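Local coordinates for protein K5 lyase (Enterobacteria phage k1-5, PDB 2X3H) that probably cleaves the K5 capsular polysaccharide (heparosan) of its bacterial host by beta-elimination, as a trimeric tail-spike lyase of the phage, at residues V321-G325 / S326-I330; M443-S447 / G448-S452; L505-A509 / D510-P514. All blocks are in the same frame, centred on the assembly; numbering follows the deposited sequence.

Contact 1: residues V321-G325 / S326-I330; sequences VTVEG and SDNVI
V321 and I330 reach toward each other, methyl tip to methyl tip, across the inside of a bend in the chain. V321 CG2 meets I330 CG2 at 3.7 Å. V321 CG1 packs on the same isoleucine and lies 3.9 Å from I330 CD1. In V321, CG1 stands opposite the backbone N (chi1 -179°). This spreads both methyls over the I330 side chain. V323 crosses I330 at a slant, and its CG1 lies 4.1 Å from I330 CD1. The other methyl, V323 CG2, slides past the amide of N328, 3.6 Å from ND2. That amide also lies against the backbone at G325, with N328 ND2 3.7 Å from G325 C.

The buried N328 side chain ties the bend to the preceding coil by two bonds. Its OD1 accepts from N301 N, and its ND2 donates to G298 O. The pattern recurs at the following coil: N362 OD1 accepts from N328 N, and N362 ND2 donates to G325 O. Strand 321-323 is held by backbone bonds to V293 and A295 on one flank and to I352 and R354 on the other. Outside the bend, D327 makes a salt bridge with R394 of the second subunit.

V321, V323 and I330 thus pack together on the inside of the bend. Strands 321-323 and 329-336 lie on different faces of the helix, each paired in parallel with strands of neighbouring coils. This is a corner of a parallel beta-helix, with asparagines bridging successive turns, consistent with a viral tail-spike fold.

Contact 2: residues M443-S447 / G448-S452; sequences MSLPS and GVLTS
V449 folds back onto P446 round a bend made by S447 and G448. The V449 and P446 side chains meet obliquely, with V449 CG2 3.8 Å from P446 CG. The same methyl of V449 lies 3.7 Å from S447 O. CG2 comes to this place because it stands beside the backbone N, while CG1 takes the position opposite that N (chi1 180°). V449 is the buried residue of the group. G448 has a positive phi (69°), a value that favours glycine and turns the chain after S447.

A second apolar pair closes the mouth of the bend. L445 CD1 and L450 CD2 meet at 3.9 Å, with the two side chains crossing at about a right angle. One water links the two arms. It donates to P446 O over a short 2.5 Å and accepts from L450 N at 2.9 Å.

The apolar side chains also face other subunits. P446 packs on T480 and V449 on G483 of the second subunit, and L450 touches A467 of the third. L445 and L450 rest as well on strand 456-459 of their own chain.

The backbone angles of S447 and G448 fit a type II beta turn over residues 446-449. It is an open, water-bridged turn in the loop between strands 436-439 and 456-459, set at the subunit interface.

Contact 3: residues L505-A509 / D510-P514; sequences LQLGA and DAMTP
Q506 and T513 face each other as a hydrogen-bonded antiparallel pair. Q506 N donates to T513 O at 2.7 Å, nearly straight (178°). T513 N returns a bond of 2.9 Å to Q506 O, arriving in the plane of that carbonyl. Q506 O also receives a CA-H contact from M512, with M512 CA 3.2 Å away. Nearer the turn, G508 N makes a bent, weak bond to A511 O. L507 is the centre of an inverse gamma turn, closed by another weak bond, G508 N to Q506 O.

On the face of Q506 and T513, T513 OG1 lies 3.7 Å from Q506 CB. Q506 then extends away from T513, and its OE1 has a weak bond to R496. The opposite face is apolar. L507 and M512 lie side by side, with L507 CD1 4.1 Å from M512 SD. M512 SD also touches L505 CD1 at 4.3 Å. L505 packs on L507 of the second subunit and on W529 of the third.

A509 and D510 make the tip, with angles of a type I beta turn. G508 O accepts from Y520 OH of the third subunit, and A511 and M512 pair in parallel with one of its strands. The two strong bonds hold a tight hairpin with a two-residue loop. Its apolar face packs partly on its own chain, partly on other subunits, which fits a role in trimer assembly.

In the fold
The three contacts follow one another along an elongated chain. Contact 1 sits in the central beta-helix, about 7 Å from the centre of the chain. Contact 2 lies beyond it in a loop, and contact 3 is farthest out, in the C-terminal antiparallel sheet, about 61 Å from that centre. Centres of contacts 1 and 2 are about 36 Å apart, and those of 2 and 3 about 35 Å. Contacts 1 and 3 are about 59 Å apart between centres. None touches another. Their common theme is the trimer: each meets the second subunit, and contacts 2 and 3 also meet the third. All three read as structural parts of the elongated trimer, with contacts 2 and 3 in the region after the beta-helix.

Contact 1: residues V321-G325 / S326-I330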
ATOM      1  N   VAL A 321     -12.631  -1.643  -9.942  1.00  4.57           N
ATOM      2  CA  VAL A 321     -12.135  -0.352 -10.444  1.00  4.74           C
ATOM      3  C   VAL A 321     -12.282  -0.296 -11.969  1.00  5.31           C
ATOM      4  O   VAL A 321     -12.012  -1.273 -12.660  1.00  5.93           O
ATOM      5  CB  VAL A 321     -10.641  -0.127 -10.059  1.00  5.44           C
ATOM      6  CG1 VAL A 321     -10.144   1.228 -10.570  1.00  6.16           C
ATOM      7  CG2 VAL A 321     -10.441  -0.246  -8.552  1.00  6.32           C
ATOM      8  N   THR A 322     -12.733   0.846 -12.488  1.00  4.46           N
ATOM      9  CA  THR A 322     -12.730   1.068 -13.922  1.00  4.77           C
ATOM     10  C   THR A 322     -11.724   2.169 -14.225  1.00  5.24           C
ATOM     11  O   THR A 322     -11.476   3.048 -13.394  1.00  5.21           O
ATOM     12  CB  THR A 322     -14.124   1.457 -14.472  1.00  5.26           C
ATOM     13  OG1 THR A 322     -14.395   2.832 -14.182  1.00  5.57           O
ATOM     14  CG2 THR A 322     -15.213   0.557 -13.857  1.00  6.65           C
ATOM     15  N   VAL A 323     -11.112   2.095 -15.398  1.00  5.12           N
ATOM     16  CA  VAL A 323     -10.161   3.133 -15.782  1.00  5.26           C
ATOM     17  C   VAL A 323     -10.242   3.349 -17.279  1.00  5.05           C
ATOM     18  O   VAL A 323     -10.286   2.378 -18.055  1.00  5.52           O
ATOM     19  CB  VAL A 323      -8.716   2.790 -15.339  1.00  6.13           C
ATOM     20  CG1 VAL A 323      -8.285   1.437 -15.923  1.00  6.57           C
ATOM     21  CG2 VAL A 323      -7.730   3.895 -15.737  1.00  7.09           C
ATOM     22  N   GLU A 324     -10.256   4.620 -17.683  1.00  5.54           N
ATOM     23  CA  GLU A 324     -10.337   4.968 -19.105  1.00  6.07           C
ATOM     24  C   GLU A 324      -9.052   5.631 -19.626  1.00  6.26           C
ATOM     25  O   GLU A 324      -8.795   5.666 -20.845  1.00  7.86           O
ATOM     26  CB  GLU A 324     -11.516   5.910 -19.337  1.00  8.13           C
ATOM     27  CG  GLU A 324     -11.877   6.078 -20.799  1.00 11.59           C
ATOM     28  CD  GLU A 324     -13.281   6.639 -20.980  1.00 13.45           C
ATOM     29  OE1 GLU A 324     -13.927   6.982 -19.956  1.00 14.37           O
ATOM     30  OE2 GLU A 324     -13.727   6.725 -22.152  1.00 15.16           O
ATOM     31  N   GLY A 325      -8.248   6.158 -18.704  1.00  5.55           N
ATOM     32  CA  GLY A 325      -7.071   6.948 -19.058  1.00  5.72           C
ATOM     33  C   GLY A 325      -5.789   6.149 -19.174  1.00  6.01           C
ATOM     34  O   GLY A 325      -5.805   4.971 -19.557  1.00  5.75           O
ATOM     35  N   SER A 326      -4.674   6.790 -18.821  1.00  5.27           N
ATOM     36  CA  SER A 326      -3.352   6.195 -19.069  1.00  6.51           C
ATOM     37  C   SER A 326      -2.377   6.347 -17.911  1.00  6.13           C
ATOM     38  O   SER A 326      -2.424   7.328 -17.157  1.00  4.75           O
ATOM     39  CB  SER A 326      -2.730   6.824 -20.298  1.00  8.87           C
ATOM     40  OG  SER A 326      -2.488   8.188 -20.060  1.00 12.85           O
ATOM     41  N   ASP A 327      -1.483   5.371 -17.790  1.00  5.82           N
ATOM     42  CA  ASP A 327      -0.385   5.422 -16.831  1.00  5.60           C
ATOM     43  C   ASP A 327      -0.873   5.556 -15.397  1.00  5.60           C
ATOM     44  O   ASP A 327      -0.197   6.160 -14.568  1.00  5.98           O
ATOM     45  CB  ASP A 327       0.573   6.563 -17.177  1.00  7.29           C
ATOM     46  CG  ASP A 327       1.196   6.396 -18.538  1.00 10.13           C
ATOM     47  OD1 ASP A 327       1.880   5.373 -18.740  1.00 10.49           O
ATOM     48  OD2 ASP A 327       1.022   7.302 -19.386  1.00 12.88           O
ATOM     49  N   ASN A 328      -2.051   5.000 -15.109  1.00  4.64           N
ATOM     50  CA  ASN A 328      -2.524   4.936 -13.730  1.00  4.45           C
ATOM     51  C   ASN A 328      -2.100   3.655 -13.039  1.00  5.04           C
ATOM     52  O   ASN A 328      -1.851   2.653 -13.704  1.00  5.73           O
ATOM     53  CB  ASN A 328      -4.043   5.028 -13.703  1.00  3.56           C
ATOM     54  CG  ASN A 328      -4.534   6.325 -14.280  1.00  4.35           C
ATOM     55  OD1 ASN A 328      -4.421   7.380 -13.650  1.00  5.49           O
ATOM     56  ND2 ASN A 328      -5.062   6.268 -15.503  1.00  4.35           N
ATOM     57  N   VAL A 329      -2.035   3.702 -11.710  1.00  4.14           N
ATOM     58  CA  VAL A 329      -1.655   2.544 -10.915  1.00  4.63           C
ATOM     59  C   VAL A 329      -2.806   2.253  -9.978  1.00  5.63           C
ATOM     60  O   VAL A 329      -3.264   3.145  -9.267  1.00  6.34           O
ATOM     61  CB  VAL A 329      -0.396   2.847 -10.068  1.00  5.49           C
ATOM     62  CG1 VAL A 329      -0.136   1.721  -9.033  1.00  6.55           C
ATOM     63  CG2 VAL A 329       0.811   3.085 -10.974  1.00  6.40           C
ATOM     64  N   ILE A 330      -3.281   1.013  -9.983  1.00  5.43           N
ATOM     65  CA  ILE A 330      -4.405   0.624  -9.140  1.00  6.93           C
ATOM     66  C   ILE A 330      -3.910  -0.562  -8.312  1.00  7.25           C
ATOM     67  O   ILE A 330      -3.810  -1.678  -8.809  1.00  8.05           O
ATOM     68  CB  ILE A 330      -5.624   0.229 -10.012  1.00  7.94           C
ATOM     69  CG1 ILE A 330      -6.053   1.402 -10.903  1.00  8.90           C
ATOM     70  CG2 ILE A 330      -6.788  -0.256  -9.153  1.00  8.76           C
ATOM     71  CD1 ILE A 330      -6.643   0.957 -12.222  1.00  9.43           C
TER

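Contact 2: residues M443-S447 / G448-S452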
ATOM      1  N   MET A 443      24.921  -9.186 -18.748  1.00  8.14           N
ATOM      2  CA  MET A 443      25.783  -9.832 -19.715  1.00 10.22           C
ATOM      3  C   MET A 443      25.508  -9.293 -21.091  1.00 11.85           C
ATOM      4  O   MET A 443      24.460  -8.698 -21.340  1.00 12.97           O
ATOM      5  CB  MET A 443      25.594 -11.348 -19.681  1.00 11.26           C
ATOM      6  CG  MET A 443      24.168 -11.795 -19.836  1.00 11.30           C
ATOM      7  SD  MET A 443      24.038 -13.579 -19.704  1.00 10.48           S
ATOM      8  CE  MET A 443      25.135 -14.100 -21.034  1.00  9.40           C
ATOM      9  N   SER A 444      26.470  -9.495 -21.983  1.00 13.70           N
ATOM     10  CA  SER A 444      26.253  -9.178 -23.372  1.00 15.26           C
ATOM     11  C   SER A 444      25.983 -10.481 -24.108  1.00 15.00           C
ATOM     12  O   SER A 444      26.426 -11.554 -23.678  1.00 16.21           O
ATOM     13  CB  SER A 444      27.481  -8.495 -23.961  1.00 17.35           C
ATOM     14  OG  SER A 444      27.950  -7.484 -23.089  1.00 21.59           O
ATOM     15  N   LEU A 445      25.239 -10.385 -25.194  1.00 14.10           N
ATOM     16  CA  LEU A 445      24.982 -11.545 -26.036  1.00 13.02           C
ATOM     17  C   LEU A 445      25.678 -11.386 -27.379  1.00 12.02           C
ATOM     18  O   LEU A 445      25.896 -10.263 -27.846  1.00 10.80           O
ATOM     19  CB  LEU A 445      23.486 -11.713 -26.258  1.00 15.04           C
ATOM     20  CG  LEU A 445      22.627 -12.027 -25.033  1.00 17.07           C
ATOM     21  CD1 LEU A 445      21.165 -11.782 -25.369  1.00 17.82           C
ATOM     22  CD2 LEU A 445      22.845 -13.463 -24.550  1.00 17.76           C
ATOM     23  N   PRO A 446      26.017 -12.514 -28.017  1.00 10.60           N
ATOM     24  CA  PRO A 446      26.651 -12.450 -29.325  1.00 10.30           C
ATOM     25  C   PRO A 446      25.668 -11.930 -30.362  1.00 11.38           C
ATOM     26  O   PRO A 446      24.488 -12.307 -30.357  1.00 12.03           O
ATOM     27  CB  PRO A 446      27.017 -13.914 -29.614  1.00  9.73           C
ATOM     28  CG  PRO A 446      26.025 -14.714 -28.822  1.00  9.91           C
ATOM     29  CD  PRO A 446      25.810 -13.904 -27.563  1.00 10.62           C
ATOM     30  N   SER A 447      26.154 -11.066 -31.242  1.00 12.25           N
ATOM     31  CA  SER A 447      25.329 -10.496 -32.289  1.00 14.39           C
ATOM     32  C   SER A 447      24.928 -11.588 -33.278  1.00 14.29           C
ATOM     33  O   SER A 447      25.661 -12.558 -33.477  1.00 14.56           O
ATOM     34  CB  SER A 447      26.108  -9.382 -32.999  1.00 16.14           C
ATOM     35  OG  SER A 447      25.263  -8.604 -33.824  1.00 20.85           O
ATOM     36  N   GLY A 448      23.741 -11.446 -33.860  1.00 14.78           N
ATOM     37  CA  GLY A 448      23.298 -12.316 -34.944  1.00 15.65           C
ATOM     38  C   GLY A 448      22.995 -13.765 -34.606  1.00 15.39           C
ATOM     39  O   GLY A 448      23.087 -14.644 -35.473  1.00 17.14           O
ATOM     40  N   VAL A 449      22.625 -14.021 -33.352  1.00 12.40           N
ATOM     41  CA  VAL A 449      22.235 -15.364 -32.949  1.00 11.10           C
ATOM     42  C   VAL A 449      20.737 -15.449 -32.592  1.00 10.26           C
ATOM     43  O   VAL A 449      19.979 -16.192 -33.227  1.00 11.98           O
ATOM     44  CB  VAL A 449      23.099 -15.892 -31.774  1.00 11.06           C
ATOM     45  CG1 VAL A 449      22.661 -17.293 -31.373  1.00 10.77           C
ATOM     46  CG2 VAL A 449      24.575 -15.879 -32.168  1.00 12.35           C
ATOM     47  N   LEU A 450      20.315 -14.706 -31.578  1.00  9.27           N
ATOM     48  CA  LEU A 450      18.921 -14.751 -31.152  1.00 10.00           C
ATOM     49  C   LEU A 450      18.049 -13.870 -32.051  1.00  9.71           C
ATOM     50  O   LEU A 450      18.490 -12.805 -32.513  1.00 10.19           O
ATOM     51  CB  LEU A 450      18.809 -14.297 -29.696  1.00 11.25           C
ATOM     52  CG  LEU A 450      18.969 -15.368 -28.602  1.00 13.59           C
ATOM     53  CD1 LEU A 450      19.720 -16.623 -29.023  1.00 13.35           C
ATOM     54  CD2 LEU A 450      19.477 -14.778 -27.269  1.00 13.44           C
ATOM     55  N   THR A 451      16.816 -14.314 -32.296  1.00  8.75           N
ATOM     56  CA  THR A 451      15.864 -13.582 -33.132  1.00  8.91           C
ATOM     57  C   THR A 451      14.495 -13.588 -32.448  1.00  8.04           C
ATOM     58  O   THR A 451      14.367 -14.071 -31.317  1.00  7.12           O
ATOM     59  CB  THR A 451      15.692 -14.245 -34.501  1.00  9.90           C
ATOM     60  OG1 THR A 451      14.953 -15.462 -34.340  1.00  9.88           O
ATOM     61  CG2 THR A 451      17.039 -14.548 -35.146  1.00 11.08           C
ATOM     62  N   SER A 452      13.480 -13.066 -33.136  1.00  8.74           N
ATOM     63  CA  SER A 452      12.123 -13.049 -32.589  1.00  9.65           C
ATOM     64  C   SER A 452      11.608 -14.453 -32.290  1.00  8.48           C
ATOM     65  O   SER A 452      10.667 -14.605 -31.506  1.00  9.21           O
ATOM     66  CB  SER A 452      11.153 -12.375 -33.558  1.00 11.11           C
ATOM     67  OG  SER A 452      11.071 -13.100 -34.766  1.00 14.96           O
TER
HETATM   68  O   HOH W   1      22.046 -12.542 -30.689  1.00 16.72           O

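Contact 3: residues L505-A509 / D510-P514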
ATOM      1  N   LEU A 505      14.617 -43.648 -30.988  1.00  5.38           N
ATOM      2  CA  LEU A 505      15.950 -44.196 -30.825  1.00  5.47           C
ATOM      3  C   LEU A 505      16.268 -44.169 -29.329  1.00  5.57           C
ATOM      4  O   LEU A 505      16.099 -43.129 -28.665  1.00  5.56           O
ATOM      5  CB  LEU A 505      16.972 -43.361 -31.602  1.00  5.95           C
ATOM      6  CG  LEU A 505      16.842 -43.457 -33.127  1.00  6.38           C
ATOM      7  CD1 LEU A 505      17.664 -42.381 -33.816  1.00  6.89           C
ATOM      8  CD2 LEU A 505      17.248 -44.839 -33.625  1.00  7.41           C
ATOM      9  N   GLN A 506      16.715 -45.307 -28.810  1.00  4.76           N
ATOM     10  CA  GLN A 506      17.111 -45.425 -27.407  1.00  4.83           C
ATOM     11  C   GLN A 506      18.624 -45.417 -27.279  1.00  5.88           C
ATOM     12  O   GLN A 506      19.319 -46.271 -27.866  1.00  5.84           O
ATOM     13  CB  GLN A 506      16.528 -46.701 -26.811  1.00  5.66           C
ATOM     14  CG  GLN A 506      16.864 -46.950 -25.356  1.00  7.78           C
ATOM     15  CD  GLN A 506      15.985 -48.035 -24.773  1.00  9.28           C
ATOM     16  OE1 GLN A 506      14.753 -47.940 -24.826  1.00 11.82           O
ATOM     17  NE2 GLN A 506      16.608 -49.074 -24.214  1.00 11.10           N
ATOM     18  N   LEU A 507      19.141 -44.456 -26.513  1.00  6.46           N
ATOM     19  CA  LEU A 507      20.577 -44.346 -26.298  1.00  6.11           C
ATOM     20  C   LEU A 507      20.944 -45.152 -25.065  1.00  6.27           C
ATOM     21  O   LEU A 507      21.060 -44.614 -23.964  1.00  6.39           O
ATOM     22  CB  LEU A 507      20.980 -42.876 -26.125  1.00  6.82           C
ATOM     23  CG  LEU A 507      21.107 -42.048 -27.418  1.00  8.47           C
ATOM     24  CD1 LEU A 507      19.940 -42.205 -28.380  1.00 10.61           C
ATOM     25  CD2 LEU A 507      21.391 -40.554 -27.117  1.00  7.58           C
ATOM     26  N   GLY A 508      21.085 -46.461 -25.243  1.00  6.37           N
ATOM     27  CA  GLY A 508      21.498 -47.323 -24.139  1.00  6.48           C
ATOM     28  C   GLY A 508      22.979 -47.187 -23.847  1.00  6.95           C
ATOM     29  O   GLY A 508      23.740 -46.619 -24.642  1.00  6.18           O
ATOM     30  N   ALA A 509      23.410 -47.742 -22.716  1.00  6.87           N
ATOM     31  CA  ALA A 509      24.805 -47.601 -22.309  1.00  7.27           C
ATOM     32  C   ALA A 509      25.792 -48.248 -23.279  1.00  6.78           C
ATOM     33  O   ALA A 509      26.921 -47.781 -23.417  1.00  6.95           O
ATOM     34  CB  ALA A 509      25.019 -48.142 -20.881  1.00  8.32           C
ATOM     35  N   ASP A 510      25.353 -49.315 -23.947  1.00  7.07           N
ATOM     36  CA  ASP A 510      26.250 -50.059 -24.836  1.00  7.78           C
ATOM     37  C   ASP A 510      25.837 -50.027 -26.296  1.00  6.55           C
ATOM     38  O   ASP A 510      26.589 -50.473 -27.157  1.00  6.50           O
ATOM     39  CB  ASP A 510      26.402 -51.514 -24.376  1.00  9.30           C
ATOM     40  CG  ASP A 510      25.077 -52.241 -24.282  1.00 11.59           C
ATOM     41  OD1 ASP A 510      24.026 -51.607 -24.512  1.00 12.91           O
ATOM     42  OD2 ASP A 510      25.081 -53.447 -23.950  1.00 13.04           O
ATOM     43  N   ALA A 511      24.658 -49.491 -26.582  1.00  5.67           N
ATOM     44  CA  ALA A 511      24.169 -49.488 -27.957  1.00  5.38           C
ATOM     45  C   ALA A 511      23.040 -48.495 -28.127  1.00  5.96           C
ATOM     46  O   ALA A 511      22.234 -48.289 -27.207  1.00  5.83           O
ATOM     47  CB  ALA A 511      23.692 -50.895 -28.354  1.00  5.30           C
ATOM     48  N   MET A 512      22.983 -47.887 -29.307  1.00  5.37           N
ATOM     49  CA  MET A 512      21.804 -47.130 -29.710  1.00  6.00           C
ATOM     50  C   MET A 512      20.903 -48.080 -30.476  1.00  6.75           C
ATOM     51  O   MET A 512      21.331 -48.688 -31.447  1.00  6.41           O
ATOM     52  CB  MET A 512      22.175 -45.952 -30.611  1.00  7.22           C
ATOM     53  CG  MET A 512      20.944 -45.198 -31.104  1.00  7.27           C
ATOM     54  SD  MET A 512      21.302 -43.620 -31.923  1.00 11.60           S
ATOM     55  CE  MET A 512      21.776 -44.204 -33.529  1.00 12.60           C
ATOM     56  N   THR A 513      19.653 -48.192 -30.041  1.00  5.72           N
ATOM     57  CA  THR A 513      18.723 -49.119 -30.667  1.00  5.53           C
ATOM     58  C   THR A 513      17.402 -48.463 -31.078  1.00  5.47           C
ATOM     59  O   THR A 513      16.949 -47.481 -30.477  1.00  5.51           O
ATOM     60  CB  THR A 513      18.369 -50.277 -29.698  1.00  5.13           C
ATOM     61  OG1 THR A 513      17.959 -49.733 -28.432  1.00  6.14           O
ATOM     62  CG2 THR A 513      19.562 -51.221 -29.496  1.00  5.45           C
ATOM     63  N   PRO A 514      16.761 -49.013 -32.114  1.00  5.65           N
ATOM     64  CA  PRO A 514      15.423 -48.558 -32.484  1.00  5.54           C
ATOM     65  C   PRO A 514      14.393 -49.207 -31.545  1.00  5.89           C
ATOM     66  O   PRO A 514      14.689 -50.237 -30.932  1.00  7.51           O
ATOM     67  CB  PRO A 514      15.276 -49.086 -33.907  1.00  6.44           C
ATOM     68  CG  PRO A 514      16.105 -50.361 -33.894  1.00  6.04           C
ATOM     69  CD  PRO A 514      17.263 -50.084 -32.997  1.00  5.85           C
TER